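Local atomic coordinates of uncharacterized protein (Thermus thermophilus HB8, PDB entry 6SCE), a protein that acts as a DNA nuclease in Type III CRISPR defence, switched on when it binds a cyclic oligoadenylate messenger. Residues A[284-289]-A[342-347]; A[292-297]-A[315-320]; A[415-420]-A[547-552]. One frame throughout, in Å; residues are numbered along the deposited sequence. Where two conformers were deposited one is given.

Contact 1: residues A[284-289]-A[342-347]; sequences ALPLPQ and RVHRSF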
ATOM      1  N   ALA A 284      -2.880  17.033 -24.503  1.00 34.17           N
ATOM      2  CA  ALA A 284      -4.143  16.833 -23.831  1.00 33.73           C
ATOM      3  C   ALA A 284      -4.627  15.398 -24.033  1.00 35.24           C
ATOM      4  O   ALA A 284      -4.196  14.687 -24.960  1.00 33.82           O
ATOM      5  CB  ALA A 284      -5.190  17.784 -24.348  1.00 35.32           C
ATOM      6  N   LEU A 285      -5.553  14.987 -23.176  1.00 33.82           N
ATOM      7  CA  LEU A 285      -6.196  13.694 -23.336  1.00 35.05           C
ATOM      8  C   LEU A 285      -7.203  13.713 -24.486  1.00 34.06           C
ATOM      9  O   LEU A 285      -7.963  14.673 -24.628  1.00 35.67           O
ATOM     10  CB  LEU A 285      -6.913  13.286 -22.032  1.00 33.61           C
ATOM     11  CG  LEU A 285      -5.976  13.096 -20.826  1.00 33.37           C
ATOM     12  CD1 LEU A 285      -6.761  13.068 -19.508  1.00 34.23           C
ATOM     13  CD2 LEU A 285      -5.096  11.865 -20.966  1.00 34.49           C
ATOM     14  N   PRO A 286      -7.247  12.625 -25.279  1.00 36.88           N
ATOM     15  CA  PRO A 286      -8.268  12.511 -26.340  1.00 37.88           C
ATOM     16  C   PRO A 286      -9.651  12.509 -25.734  1.00 40.86           C
ATOM     17  O   PRO A 286      -9.844  11.906 -24.664  1.00 38.34           O
ATOM     18  CB  PRO A 286      -7.998  11.132 -26.971  1.00 38.45           C
ATOM     19  CG  PRO A 286      -6.628  10.750 -26.547  1.00 40.10           C
ATOM     20  CD  PRO A 286      -6.304  11.496 -25.274  1.00 36.63           C
ATOM     21  N   LEU A 287     -10.603  13.161 -26.402  1.00 38.40           N
ATOM     22  CA  LEU A 287     -11.991  13.177 -25.956  1.00 40.94           C
ATOM     23  C   LEU A 287     -12.557  11.769 -26.056  1.00 38.39           C
ATOM     24  O   LEU A 287     -12.089  10.969 -26.874  1.00 40.60           O
ATOM     25  CB  LEU A 287     -12.839  14.176 -26.770  1.00 42.76           C
ATOM     26  CG  LEU A 287     -12.489  15.660 -26.574  1.00 45.86           C
ATOM     27  CD1 LEU A 287     -13.484  16.558 -27.293  1.00 46.52           C
ATOM     28  CD2 LEU A 287     -12.434  16.043 -25.091  1.00 44.06           C
ATOM     29  N   PRO A 288     -13.491  11.426 -25.163  1.00 38.34           N
ATOM     30  CA  PRO A 288     -14.042  10.096 -25.155  1.00 40.40           C
ATOM     31  C   PRO A 288     -15.013   9.883 -26.307  1.00 42.57           C
ATOM     32  O   PRO A 288     -15.724  10.806 -26.682  1.00 41.40           O
ATOM     33  CB  PRO A 288     -14.795  10.039 -23.830  1.00 39.70           C
ATOM     34  CG  PRO A 288     -15.151  11.444 -23.548  1.00 39.61           C
ATOM     35  CD  PRO A 288     -14.002  12.240 -24.054  1.00 39.77           C
ATOM     36  N   GLN A 289     -15.020   8.676 -26.844  1.00 44.51           N
ATOM     37  CA  GLN A 289     -15.930   8.299 -27.927  1.00 49.11           C
ATOM     38  C   GLN A 289     -16.994   7.301 -27.496  1.00 49.71           C
ATOM     39  O   GLN A 289     -18.014   7.160 -28.166  1.00 52.09           O
ATOM     40  CB  GLN A 289     -15.129   7.722 -29.087  1.00 53.72           C
ATOM     41  CG  GLN A 289     -14.196   8.740 -29.702  1.00 59.24           C
ATOM     42  CD  GLN A 289     -13.764   8.350 -31.085  1.00 68.00           C
ATOM     43  OE1 GLN A 289     -14.228   8.927 -32.073  1.00 71.73           O
ATOM     44  NE2 GLN A 289     -12.883   7.351 -31.174  1.00 70.33           N
ATOM     45  N   ARG A 342     -10.158   0.800 -24.011  1.00 36.84           N
ATOM     46  CA  ARG A 342      -9.270   1.840 -24.552  1.00 40.10           C
ATOM     47  C   ARG A 342      -8.635   2.657 -23.415  1.00 38.37           C
ATOM     48  O   ARG A 342      -9.341   3.195 -22.565  1.00 36.28           O
ATOM     49  CB  ARG A 342      -9.995   2.794 -25.485  1.00 42.52           C
ATOM     50  CG  ARG A 342      -9.052   3.720 -26.250  1.00 48.08           C
ATOM     51  CD  ARG A 342      -9.794   4.707 -27.131  1.00 54.41           C
ATOM     52  NE  ARG A 342     -10.230   4.074 -28.367  1.00 61.17           N
ATOM     53  CZ  ARG A 342     -11.481   3.720 -28.678  1.00 68.22           C
ATOM     54  NH1 ARG A 342     -12.524   3.951 -27.864  1.00 66.69           N
ATOM     55  NH2 ARG A 342     -11.693   3.133 -29.853  1.00 69.73           N
ATOM     56  N   VAL A 343      -7.317   2.762 -23.428  1.00 36.37           N
ATOM     57  CA  VAL A 343      -6.587   3.445 -22.360  1.00 36.54           C
ATOM     58  C   VAL A 343      -6.002   4.778 -22.821  1.00 37.33           C
ATOM     59  O   VAL A 343      -5.348   4.850 -23.852  1.00 38.19           O
ATOM     60  CB  VAL A 343      -5.438   2.589 -21.846  1.00 37.13           C
ATOM     61  CG1 VAL A 343      -4.671   3.345 -20.761  1.00 37.93           C
ATOM     62  CG2 VAL A 343      -5.969   1.273 -21.317  1.00 37.88           C
ATOM     63  N   HIS A 344      -6.224   5.821 -22.036  1.00 32.80           N
ATOM     64  CA  HIS A 344      -5.542   7.093 -22.204  1.00 32.96           C
ATOM     65  C   HIS A 344      -4.805   7.373 -20.905  1.00 35.12           C
ATOM     66  O   HIS A 344      -5.361   7.182 -19.820  1.00 35.47           O
ATOM     67  CB  HIS A 344      -6.542   8.179 -22.461  1.00 31.54           C
ATOM     68  CG  HIS A 344      -7.543   7.847 -23.516  1.00 36.70           C
ATOM     69  ND1 HIS A 344      -7.235   7.846 -24.865  1.00 40.08           N
ATOM     70  CD2 HIS A 344      -8.852   7.515 -23.429  1.00 39.37           C
ATOM     71  CE1 HIS A 344      -8.311   7.523 -25.557  1.00 40.28           C
ATOM     72  NE2 HIS A 344      -9.307   7.327 -24.712  1.00 42.91           N
ATOM     73  N   ARG A 345      -3.573   7.833 -21.013  1.00 33.86           N
ATOM     74  CA  ARG A 345      -2.735   8.047 -19.860  1.00 35.77           C
ATOM     75  C   ARG A 345      -2.035   9.336 -20.044  1.00 37.04           C
ATOM     76  O   ARG A 345      -1.781   9.740 -21.174  1.00 36.23           O
ATOM     77  CB  ARG A 345      -1.702   6.938 -19.732  1.00 40.37           C
ATOM     78  CG  ARG A 345      -0.981   6.603 -21.035  1.00 45.79           C
ATOM     79  CD  ARG A 345       0.009   5.465 -20.832  1.00 50.33           C
ATOM     80  NE  ARG A 345       1.274   5.975 -20.336  1.00 56.55           N
ATOM     81  CZ  ARG A 345       2.336   5.235 -20.035  1.00 63.55           C
ATOM     82  NH1 ARG A 345       2.310   3.904 -20.149  1.00 65.16           N
ATOM     83  NH2 ARG A 345       3.427   5.840 -19.585  1.00 66.57           N
ATOM     84  N   SER A 346      -1.688   9.979 -18.943  1.00 32.66           N
ATOM     85  CA  SER A 346      -0.803  11.106 -18.993  1.00 32.65           C
ATOM     86  C   SER A 346      -0.044  11.201 -17.690  1.00 31.92           C
ATOM     87  O   SER A 346      -0.525  10.726 -16.649  1.00 31.77           O
ATOM     88  CB  SER A 346      -1.591  12.401 -19.251  1.00 34.46           C
ATOM     89  OG  SER A 346      -0.700  13.468 -19.564  1.00 34.06           O
ATOM     90  N   PHE A 347       1.152  11.792 -17.746  1.00 30.64           N
ATOM     91  CA  PHE A 347       1.923  12.114 -16.553  1.00 31.45           C
ATOM     92  C   PHE A 347       1.648  13.520 -16.036  1.00 32.48           C
ATOM     93  O   PHE A 347       1.607  14.514 -16.816  1.00 32.46           O
ATOM     94  CB  PHE A 347       3.426  11.969 -16.797  1.00 30.62           C
ATOM     95  CG  PHE A 347       3.885  10.562 -16.973  1.00 35.91           C
ATOM     96  CD1 PHE A 347       3.822   9.653 -15.918  1.00 34.34           C
ATOM     97  CD2 PHE A 347       4.395  10.132 -18.199  1.00 36.38           C
ATOM     98  CE1 PHE A 347       4.265   8.351 -16.078  1.00 35.07           C
ATOM     99  CE2 PHE A 347       4.840   8.824 -18.362  1.00 39.65           C
ATOM    100  CZ  PHE A 347       4.758   7.928 -17.297  1.00 36.37           C
TER
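Arg342 opens the strand with its side chain heading toward the loop near Gln289, bent at chi3 and not touching it; its NH1 makes long, weak ion pairs with Glu316 and Glu290. His344 carries most of the contact. Its CG lies anti to the carbonyl carbon (chi1 -49°), which lifts the imidazole off the strand toward the pyrrolidine of Pro286, and the two rings cross obliquely. His344 ND1 makes the closest approach, 3.4 Å from Pro286 CG, while His344 CE1 sits 3.9 Å from Pro286 CB. The other ring nitrogen, NE2, is hydrogen-bonded to Glu316 OE1, which limits the ring's rotation and would be expected to polarise the imidazole.

Strand 342-347 is an outermost strand of a mixed seven-stranded sheet, hydrogen-bonded to strand 316-321. Residues 285-288, with polyproline-II-like backbone angles, pass across the face that bears His344 and Ser346, and Leu285 packs on Leu361 and Val364 of helix 354-370.

At Arg345 only the backbone takes part appreciably: Arg345 O lies 3.9 Å from Leu285 CD2, whereas the side chain leaves on the opposite face for a salt bridge with Glu333 of helix 326-338. Ser346 returns to the loop side, and Ser346 CB meets the CD2 methyl of Leu285 at 3.9 Å. That same Leu285 methyl also reaches His344 CB at 4.2 Å.

Contact 2: residues A[292-297]-A[315-320]; sequences PLLLAL and REVYLL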
ATOM      1  N   PRO A 292     -19.203   3.138 -20.853  1.00 38.12           N
ATOM      2  CA  PRO A 292     -18.839   4.045 -19.749  1.00 35.72           C
ATOM      3  C   PRO A 292     -17.347   4.402 -19.711  1.00 35.50           C
ATOM      4  O   PRO A 292     -16.504   3.701 -20.298  1.00 35.37           O
ATOM      5  CB  PRO A 292     -19.180   3.227 -18.495  1.00 36.97           C
ATOM      6  CG  PRO A 292     -20.018   2.092 -18.952  1.00 39.22           C
ATOM      7  CD  PRO A 292     -19.625   1.819 -20.362  1.00 37.24           C
ATOM      8  N   LEU A 293     -17.044   5.485 -19.012  1.00 35.21           N
ATOM      9  CA  LEU A 293     -15.694   5.943 -18.760  1.00 35.15           C
ATOM     10  C   LEU A 293     -15.330   5.710 -17.310  1.00 32.40           C
ATOM     11  O   LEU A 293     -16.178   5.849 -16.424  1.00 30.75           O
ATOM     12  CB  LEU A 293     -15.606   7.447 -18.934  1.00 40.47           C
ATOM     13  CG  LEU A 293     -15.280   8.053 -20.272  1.00 47.22           C
ATOM     14  CD1 LEU A 293     -16.238   7.563 -21.316  1.00 50.48           C
ATOM     15  CD2 LEU A 293     -15.346   9.559 -20.138  1.00 48.66           C
ATOM     16  N   LEU A 294     -14.063   5.407 -17.085  1.00 29.90           N
ATOM     17  CA  LEU A 294     -13.482   5.390 -15.734  1.00 28.69           C
ATOM     18  C   LEU A 294     -12.303   6.338 -15.725  1.00 27.82           C
ATOM     19  O   LEU A 294     -11.400   6.227 -16.558  1.00 29.95           O
ATOM     20  CB  LEU A 294     -13.026   4.002 -15.345  1.00 27.93           C
ATOM     21  CG  LEU A 294     -12.278   3.843 -14.012  1.00 28.11           C
ATOM     22  CD1 LEU A 294     -13.125   4.376 -12.858  1.00 27.44           C
ATOM     23  CD2 LEU A 294     -11.898   2.394 -13.788  1.00 28.97           C
ATOM     24  N   LEU A 295     -12.322   7.269 -14.786  1.00 27.40           N
ATOM     25  CA  LEU A 295     -11.213   8.167 -14.528  1.00 28.06           C
ATOM     26  C   LEU A 295     -10.590   7.789 -13.186  1.00 28.47           C
ATOM     27  O   LEU A 295     -11.299   7.616 -12.208  1.00 25.75           O
ATOM     28  CB  LEU A 295     -11.691   9.602 -14.450  1.00 30.27           C
ATOM     29  CG  LEU A 295     -12.730  10.072 -15.454  1.00 33.21           C
ATOM     30  CD1 LEU A 295     -13.040  11.536 -15.191  1.00 36.18           C
ATOM     31  CD2 LEU A 295     -12.256   9.838 -16.850  1.00 33.29           C
ATOM     32  N   ALA A 296      -9.272   7.654 -13.162  1.00 26.22           N
ATOM     33  CA  ALA A 296      -8.577   7.264 -11.949  1.00 27.14           C
ATOM     34  C   ALA A 296      -7.136   7.730 -11.946  1.00 27.61           C
ATOM     35  O   ALA A 296      -6.524   7.920 -13.021  1.00 27.78           O
ATOM     36  CB  ALA A 296      -8.612   5.744 -11.789  1.00 25.64           C
ATOM     37  N   LEU A 297      -6.597   7.917 -10.733  0.50 26.31           N
ATOM     38  CA  LEU A 297      -5.171   8.095 -10.529  0.50 24.97           C
ATOM     39  C   LEU A 297      -4.567   6.692 -10.395  0.50 26.62           C
ATOM     40  O   LEU A 297      -5.314   5.720 -10.216  0.50 25.62           O
ATOM     41  CB  LEU A 297      -4.953   8.990  -9.298  0.50 24.87           C
ATOM     42  CG  LEU A 297      -5.795  10.224  -9.672  0.50 25.38           C
ATOM     43  CD1 LEU A 297      -6.858  10.662  -8.691  0.50 20.89           C
ATOM     44  CD2 LEU A 297      -4.966  11.362 -10.237  0.50 24.87           C
ATOM     45  N   ARG A 315     -15.503   1.184 -21.096  1.00 37.77           N
ATOM     46  CA  ARG A 315     -14.993   0.999 -22.445  0.50 38.95           C
ATOM     47  C   ARG A 315     -13.752   1.871 -22.677  1.00 39.08           C
ATOM     48  O   ARG A 315     -12.927   1.550 -23.516  1.00 36.27           O
ATOM     49  CB  ARG A 315     -16.089   1.292 -23.480  0.50 39.44           C
ATOM     50  CG  ARG A 315     -17.291   0.352 -23.386  0.50 41.55           C
ATOM     51  CD  ARG A 315     -18.169   0.432 -24.634  0.50 43.71           C
ATOM     52  NE  ARG A 315     -19.123  -0.670 -24.762  0.50 43.51           N
ATOM     53  CZ  ARG A 315     -20.349  -0.672 -24.249  0.50 44.61           C
ATOM     54  NH1 ARG A 315     -20.784   0.366 -23.555  0.50 43.17           N
ATOM     55  NH2 ARG A 315     -21.146  -1.722 -24.435  0.50 45.67           N
ATOM     56  N   GLU A 316     -13.626   2.975 -21.932  1.00 35.55           N
ATOM     57  CA  GLU A 316     -12.440   3.829 -21.971  1.00 35.20           C
ATOM     58  C   GLU A 316     -12.033   4.190 -20.534  1.00 35.44           C
ATOM     59  O   GLU A 316     -12.888   4.449 -19.683  1.00 31.79           O
ATOM     60  CB  GLU A 316     -12.681   5.130 -22.751  1.00 38.71           C
ATOM     61  CG  GLU A 316     -13.173   4.926 -24.177  1.00 40.27           C
ATOM     62  CD  GLU A 316     -12.968   6.125 -25.079  1.00 44.22           C
ATOM     63  OE1 GLU A 316     -11.932   6.818 -24.989  1.00 46.56           O
ATOM     64  OE2 GLU A 316     -13.850   6.363 -25.917  1.00 46.72           O
ATOM     65  N   VAL A 317     -10.734   4.186 -20.292  1.00 31.53           N
ATOM     66  CA  VAL A 317     -10.197   4.516 -18.999  1.00 31.69           C
ATOM     67  C   VAL A 317      -9.154   5.598 -19.181  1.00 30.24           C
ATOM     68  O   VAL A 317      -8.370   5.575 -20.128  1.00 32.99           O
ATOM     69  CB  VAL A 317      -9.663   3.276 -18.255  1.00 29.53           C
ATOM     70  CG1 VAL A 317      -8.530   2.606 -19.008  1.00 34.14           C
ATOM     71  CG2 VAL A 317      -9.204   3.661 -16.856  1.00 30.86           C
ATOM     72  N   TYR A 318      -9.175   6.567 -18.287  1.00 28.25           N
ATOM     73  CA  TYR A 318      -8.203   7.641 -18.290  1.00 28.16           C
ATOM     74  C   TYR A 318      -7.418   7.535 -17.010  1.00 30.32           C
ATOM     75  O   TYR A 318      -8.028   7.555 -15.952  1.00 30.34           O
ATOM     76  CB  TYR A 318      -8.902   8.985 -18.325  1.00 28.31           C
ATOM     77  CG  TYR A 318      -9.599   9.285 -19.644  1.00 30.01           C
ATOM     78  CD1 TYR A 318     -10.832   8.733 -19.935  1.00 30.75           C
ATOM     79  CD2 TYR A 318      -9.024  10.151 -20.580  1.00 30.52           C
ATOM     80  CE1 TYR A 318     -11.480   9.014 -21.137  1.00 31.87           C
ATOM     81  CE2 TYR A 318      -9.654  10.426 -21.782  1.00 31.56           C
ATOM     82  CZ  TYR A 318     -10.878   9.859 -22.062  1.00 33.00           C
ATOM     83  OH  TYR A 318     -11.532  10.142 -23.257  1.00 32.94           O
ATOM     84  N   LEU A 319      -6.107   7.358 -17.126  1.00 26.65           N
ATOM     85  CA  LEU A 319      -5.220   7.081 -16.012  1.00 28.37           C
ATOM     86  C   LEU A 319      -4.164   8.165 -15.909  1.00 29.42           C
ATOM     87  O   LEU A 319      -3.442   8.405 -16.874  1.00 30.41           O
ATOM     88  CB  LEU A 319      -4.549   5.715 -16.179  1.00 28.54           C
ATOM     89  CG  LEU A 319      -5.442   4.492 -16.271  1.00 30.05           C
ATOM     90  CD1 LEU A 319      -4.665   3.233 -16.590  1.00 30.53           C
ATOM     91  CD2 LEU A 319      -6.229   4.343 -14.964  1.00 32.13           C
ATOM     92  N   LEU A 320      -4.080   8.840 -14.761  1.00 26.71           N
ATOM     93  CA  LEU A 320      -3.081   9.868 -14.522  1.00 27.01           C
ATOM     94  C   LEU A 320      -2.211   9.521 -13.357  1.00 30.93           C
ATOM     95  O   LEU A 320      -2.706   9.078 -12.331  1.00 27.18           O
ATOM     96  CB  LEU A 320      -3.757  11.217 -14.240  1.00 29.06           C
ATOM     97  CG  LEU A 320      -4.626  11.820 -15.334  1.00 31.22           C
ATOM     98  CD1 LEU A 320      -5.229  13.161 -14.899  1.00 32.34           C
ATOM     99  CD2 LEU A 320      -3.836  11.995 -16.602  1.00 35.94           C
TER
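Two neighbouring strands run parallel here: the axes of the segments 293-297 and 316-320 approach to 4.8 Å, at 12° to each other. Leu294 and Ala296 supply the rungs from the first strand, each using both its N-H and its carbonyl. The bonds from Tyr318 N to Leu294 O (2.8 Å) and from Ala296 N to Tyr318 O (3.1 Å) both run nearly along the C=O axis. Where the strands begin, Pro292 O, following a cis peptide, accepts Arg315 N at 2.8 Å and a weaker bond from Glu316 N.

Tyr318 spreads furthest across the pair. Its CG is anti to the carbonyl carbon (chi1 -69°), so the ring runs alongside Leu295, pointing the same way. Tyr318 CB rests 3.8 Å from the CD2 methyl of Leu295, and Tyr318 CD1 comes closer to that methyl, at 3.6 Å. Further out, Tyr318 CE1 meets Leu293 CG at 4.0 Å, the leucine arriving at the ring edge and crossing it obliquely. At the tip, OH is hydrogen-bonded to Pro286 O, so the buried phenol is satisfied by the loop that leads into strand 293-297.

On the other face Leu294 lies beside Val317, CB to CG2 4.1 Å, and Leu319 turns to helix 326-338. With helix 303-312 as the connection, the two strands form a beta-alpha-beta crossover, the repeating unit of the Rossmann-like fold, as in CARF domains.

Contact 3: residues A[415-420]-A[547-552]; sequences EAEVPW and FHRGAL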
ATOM      1  N   GLU A 415     -24.122   3.519  -1.022  1.00 27.37           N
ATOM      2  CA  GLU A 415     -22.997   2.593  -1.251  1.00 29.36           C
ATOM      3  C   GLU A 415     -23.310   1.701  -2.423  1.00 33.61           C
ATOM      4  O   GLU A 415     -24.493   1.392  -2.672  1.00 31.87           O
ATOM      5  CB  GLU A 415     -22.773   1.725  -0.018  1.00 32.81           C
ATOM      6  CG  GLU A 415     -22.531   2.530   1.239  1.00 36.54           C
ATOM      7  CD  GLU A 415     -22.282   1.663   2.470  1.00 41.76           C
ATOM      8  OE1 GLU A 415     -22.251   0.417   2.381  1.00 50.98           O
ATOM      9  OE2 GLU A 415     -22.096   2.249   3.534  1.00 44.14           O
ATOM     10  N   ALA A 416     -22.287   1.286  -3.171  1.00 28.53           N
ATOM     11  CA  ALA A 416     -22.469   0.276  -4.208  1.00 29.17           C
ATOM     12  C   ALA A 416     -21.797  -1.019  -3.815  1.00 31.72           C
ATOM     13  O   ALA A 416     -20.617  -1.044  -3.426  1.00 30.97           O
ATOM     14  CB  ALA A 416     -21.948   0.755  -5.556  1.00 28.34           C
ATOM     15  N   GLU A 417     -22.567  -2.096  -3.857  1.00 32.09           N
ATOM     16  CA  GLU A 417     -22.008  -3.433  -3.699  1.00 33.14           C
ATOM     17  C   GLU A 417     -21.262  -3.743  -4.984  1.00 33.95           C
ATOM     18  O   GLU A 417     -21.800  -3.570  -6.077  1.00 34.92           O
ATOM     19  CB  GLU A 417     -23.142  -4.445  -3.511  1.00 36.66           C
ATOM     20  CG  GLU A 417     -23.766  -4.408  -2.138  1.00 41.54           C
ATOM     21  CD  GLU A 417     -22.779  -4.769  -1.043  1.00 45.56           C
ATOM     22  OE1 GLU A 417     -21.824  -5.555  -1.271  1.00 56.34           O
ATOM     23  OE2 GLU A 417     -22.951  -4.241   0.048  1.00 53.50           O
ATOM     24  N   VAL A 418     -20.022  -4.182  -4.844  1.00 29.85           N
ATOM     25  CA  VAL A 418     -19.161  -4.487  -5.979  1.00 31.73           C
ATOM     26  C   VAL A 418     -19.427  -5.917  -6.417  1.00 31.38           C
ATOM     27  O   VAL A 418     -19.625  -6.774  -5.561  1.00 30.81           O
ATOM     28  CB  VAL A 418     -17.705  -4.345  -5.549  1.00 29.98           C
ATOM     29  CG1 VAL A 418     -16.738  -4.660  -6.690  1.00 30.99           C
ATOM     30  CG2 VAL A 418     -17.473  -2.913  -5.096  1.00 34.54           C
ATOM     31  N   PRO A 419     -19.419  -6.187  -7.728  1.00 32.40           N
ATOM     32  CA  PRO A 419     -19.587  -7.596  -8.147  1.00 32.96           C
ATOM     33  C   PRO A 419     -18.272  -8.371  -7.980  1.00 32.67           C
ATOM     34  O   PRO A 419     -17.644  -8.777  -8.951  1.00 32.63           O
ATOM     35  CB  PRO A 419     -20.005  -7.499  -9.610  1.00 36.04           C
ATOM     36  CG  PRO A 419     -19.651  -6.121 -10.062  1.00 37.25           C
ATOM     37  CD  PRO A 419     -19.466  -5.244  -8.850  1.00 33.58           C
ATOM     38  N   TRP A 420     -17.897  -8.614  -6.741  1.00 32.27           N
ATOM     39  CA  TRP A 420     -16.596  -9.195  -6.456  1.00 33.89           C
ATOM     40  C   TRP A 420     -16.491 -10.603  -7.020  1.00 37.38           C
ATOM     41  O   TRP A 420     -15.388 -11.063  -7.296  1.00 37.23           O
ATOM     42  CB  TRP A 420     -16.367  -9.293  -4.964  1.00 34.87           C
ATOM     43  CG  TRP A 420     -16.166  -7.979  -4.259  1.00 33.19           C
ATOM     44  CD1 TRP A 420     -16.933  -7.466  -3.271  1.00 33.73           C
ATOM     45  CD2 TRP A 420     -15.073  -7.082  -4.436  1.00 32.97           C
ATOM     46  NE1 TRP A 420     -16.398  -6.269  -2.836  1.00 36.39           N
ATOM     47  CE2 TRP A 420     -15.243  -6.030  -3.525  1.00 33.96           C
ATOM     48  CE3 TRP A 420     -13.959  -7.070  -5.280  1.00 35.34           C
ATOM     49  CZ2 TRP A 420     -14.356  -4.955  -3.445  1.00 35.27           C
ATOM     50  CZ3 TRP A 420     -13.058  -5.997  -5.179  1.00 35.84           C
ATOM     51  CH2 TRP A 420     -13.273  -4.974  -4.271  1.00 33.18           C
ATOM     52  N   PHE A 547      -8.777 -14.548  -3.630  1.00 40.26           N
ATOM     53  CA  PHE A 547      -9.270 -13.172  -3.610  1.00 40.00           C
ATOM     54  C   PHE A 547     -10.695 -13.195  -3.066  1.00 39.48           C
ATOM     55  O   PHE A 547     -11.512 -13.993  -3.512  1.00 39.62           O
ATOM     56  CB  PHE A 547      -9.202 -12.574  -5.016  1.00 41.66           C
ATOM     57  CG  PHE A 547      -9.645 -11.145  -5.083  1.00 45.10           C
ATOM     58  CD1 PHE A 547      -8.945 -10.162  -4.417  1.00 44.22           C
ATOM     59  CD2 PHE A 547     -10.791 -10.790  -5.794  1.00 53.03           C
ATOM     60  CE1 PHE A 547      -9.365  -8.844  -4.445  1.00 50.71           C
ATOM     61  CE2 PHE A 547     -11.205  -9.471  -5.842  1.00 51.39           C
ATOM     62  CZ  PHE A 547     -10.491  -8.498  -5.165  1.00 52.01           C
ATOM     63  N   HIS A 548     -10.973 -12.370  -2.058  1.00 38.20           N
ATOM     64  CA  HIS A 548     -12.326 -12.309  -1.530  1.00 39.49           C
ATOM     65  C   HIS A 548     -12.647 -10.889  -1.105  1.00 37.99           C
ATOM     66  O   HIS A 548     -12.042 -10.372  -0.182  1.00 35.54           O
ATOM     67  CB  HIS A 548     -12.484 -13.261  -0.346  1.00 41.42           C
ATOM     68  CG  HIS A 548     -13.897 -13.395   0.127  1.00 40.87           C
ATOM     69  ND1 HIS A 548     -14.938 -13.675  -0.730  1.00 40.32           N
ATOM     70  CD2 HIS A 548     -14.440 -13.290   1.366  1.00 41.46           C
ATOM     71  CE1 HIS A 548     -16.068 -13.717  -0.041  1.00 39.80           C
ATOM     72  NE2 HIS A 548     -15.794 -13.490   1.231  1.00 41.37           N
ATOM     73  N   ARG A 549     -13.573 -10.262  -1.817  1.00 39.88           N
ATOM     74  CA  ARG A 549     -14.144  -8.967  -1.416  1.00 38.87           C
ATOM     75  C   ARG A 549     -13.170  -7.802  -1.195  1.00 34.06           C
ATOM     76  O   ARG A 549     -13.365  -7.016  -0.288  1.00 35.38           O
ATOM     77  CB  ARG A 549     -14.999  -9.170  -0.168  1.00 38.46           C
ATOM     78  CG  ARG A 549     -16.156 -10.131  -0.455  1.00 44.47           C
ATOM     79  CD  ARG A 549     -17.170 -10.171   0.661  1.00 40.83           C
ATOM     80  NE  ARG A 549     -17.745  -8.859   0.983  1.00 44.21           N
ATOM     81  CZ  ARG A 549     -18.724  -8.245   0.315  1.00 48.03           C
ATOM     82  NH1 ARG A 549     -19.271  -8.769  -0.778  1.00 48.01           N
ATOM     83  NH2 ARG A 549     -19.154  -7.068   0.748  1.00 49.03           N
ATOM     84  N   GLY A 550     -12.139  -7.667  -2.022  1.00 38.53           N
ATOM     85  CA  GLY A 550     -11.191  -6.523  -1.887  1.00 36.64           C
ATOM     86  C   GLY A 550      -9.958  -6.768  -1.022  1.00 39.14           C
ATOM     87  O   GLY A 550      -9.221  -5.797  -0.610  1.00 34.39           O
ATOM     88  N   ALA A 551      -9.731  -8.050  -0.720  1.00 37.77           N
ATOM     89  CA  ALA A 551      -8.485  -8.471  -0.083  1.00 36.16           C
ATOM     90  C   ALA A 551      -7.921  -9.679  -0.821  1.00 35.45           C
ATOM     91  O   ALA A 551      -8.616 -10.669  -1.065  1.00 35.74           O
ATOM     92  CB  ALA A 551      -8.691  -8.775   1.383  1.00 37.16           C
ATOM     93  N   LEU A 552      -6.663  -9.556  -1.229  1.00 35.61           N
ATOM     94  CA  LEU A 552      -5.912 -10.676  -1.786  1.00 32.28           C
ATOM     95  C   LEU A 552      -5.230 -11.427  -0.648  1.00 31.16           C
ATOM     96  O   LEU A 552      -4.755 -10.819   0.320  1.00 30.71           O
ATOM     97  CB  LEU A 552      -4.842 -10.177  -2.757  1.00 33.61           C
ATOM     98  CG  LEU A 552      -4.224 -11.245  -3.657  1.00 32.55           C
ATOM     99  CD1 LEU A 552      -5.240 -11.907  -4.544  1.00 34.22           C
ATOM    100  CD2 LEU A 552      -3.171 -10.565  -4.521  1.00 36.78           C
TER
HETATM  101  O   HOH W   1     -20.717  -7.483  -3.336  1.00 42.03           O
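The indole of Trp420 is clasped flat between main chain and side chain. Over one face lies the turn 549-550: Arg549 CA stands 3.5 Å from the centroid of the five-membered ring, only 5° off its normal, and Gly550 CA is 3.9 Å from that of the six-membered ring, both CH-pi contacts. The opposite face is covered by Val418 CG1, 3.6 Å from the ring plane. Phe547 meets the indole obliquely, planes 70° apart, pressing its CZ to within 3.6 Å of Trp420 CZ3.

The Arg549 chain bends at chi3 and turns its guanidinium steeply to the indole (75°), so that Arg549 NH1 hangs 3.7 Å from Trp420 CD1. Glu417 approaches the guanidinium at its edge, nearly coplanar, but the salt bridge from Glu417 OE1 to Arg549 NH2 is long at 3.7 Å; NH2 has another carboxylate partner in Asp406. A water closes the gap, accepting from Arg549 NH1 and lying 2.6 Å from Val418 O as well as within bonding distance of Glu417 OE1.

Arg549 and Gly550 both have positive phi and form the type I' turn of a two-residue beta hairpin; Gly550 O accepts from N6 of an adenine of the bound RNA. The hairpin joins strands 541-548 and 551-558, and the loop after edge strand 415-417 docks on it, with helix 303-312 behind Trp420 and helix 425-432 beside Phe547.

Contacts 1 and 2 belong together: their centres lie 8 Å apart, strands 342-347 and 316-321 are neighbours in one mixed sheet, and contact 2 is nested in the loop that contact 1 closes. Helix 354-370 packs on both. Contact 3 follows later in the chain, its centre about 19 Å from that of contact 2 and 27 Å from that of contact 1. Its first segment begins on strand 415-417, the opposite edge of that sheet, and its second belongs to a different sheet. Contact 3 thus joins the probable CARF-like domain to what is probably a nuclease domain, beside bound RNA, a placement consistent with passing on activator binding.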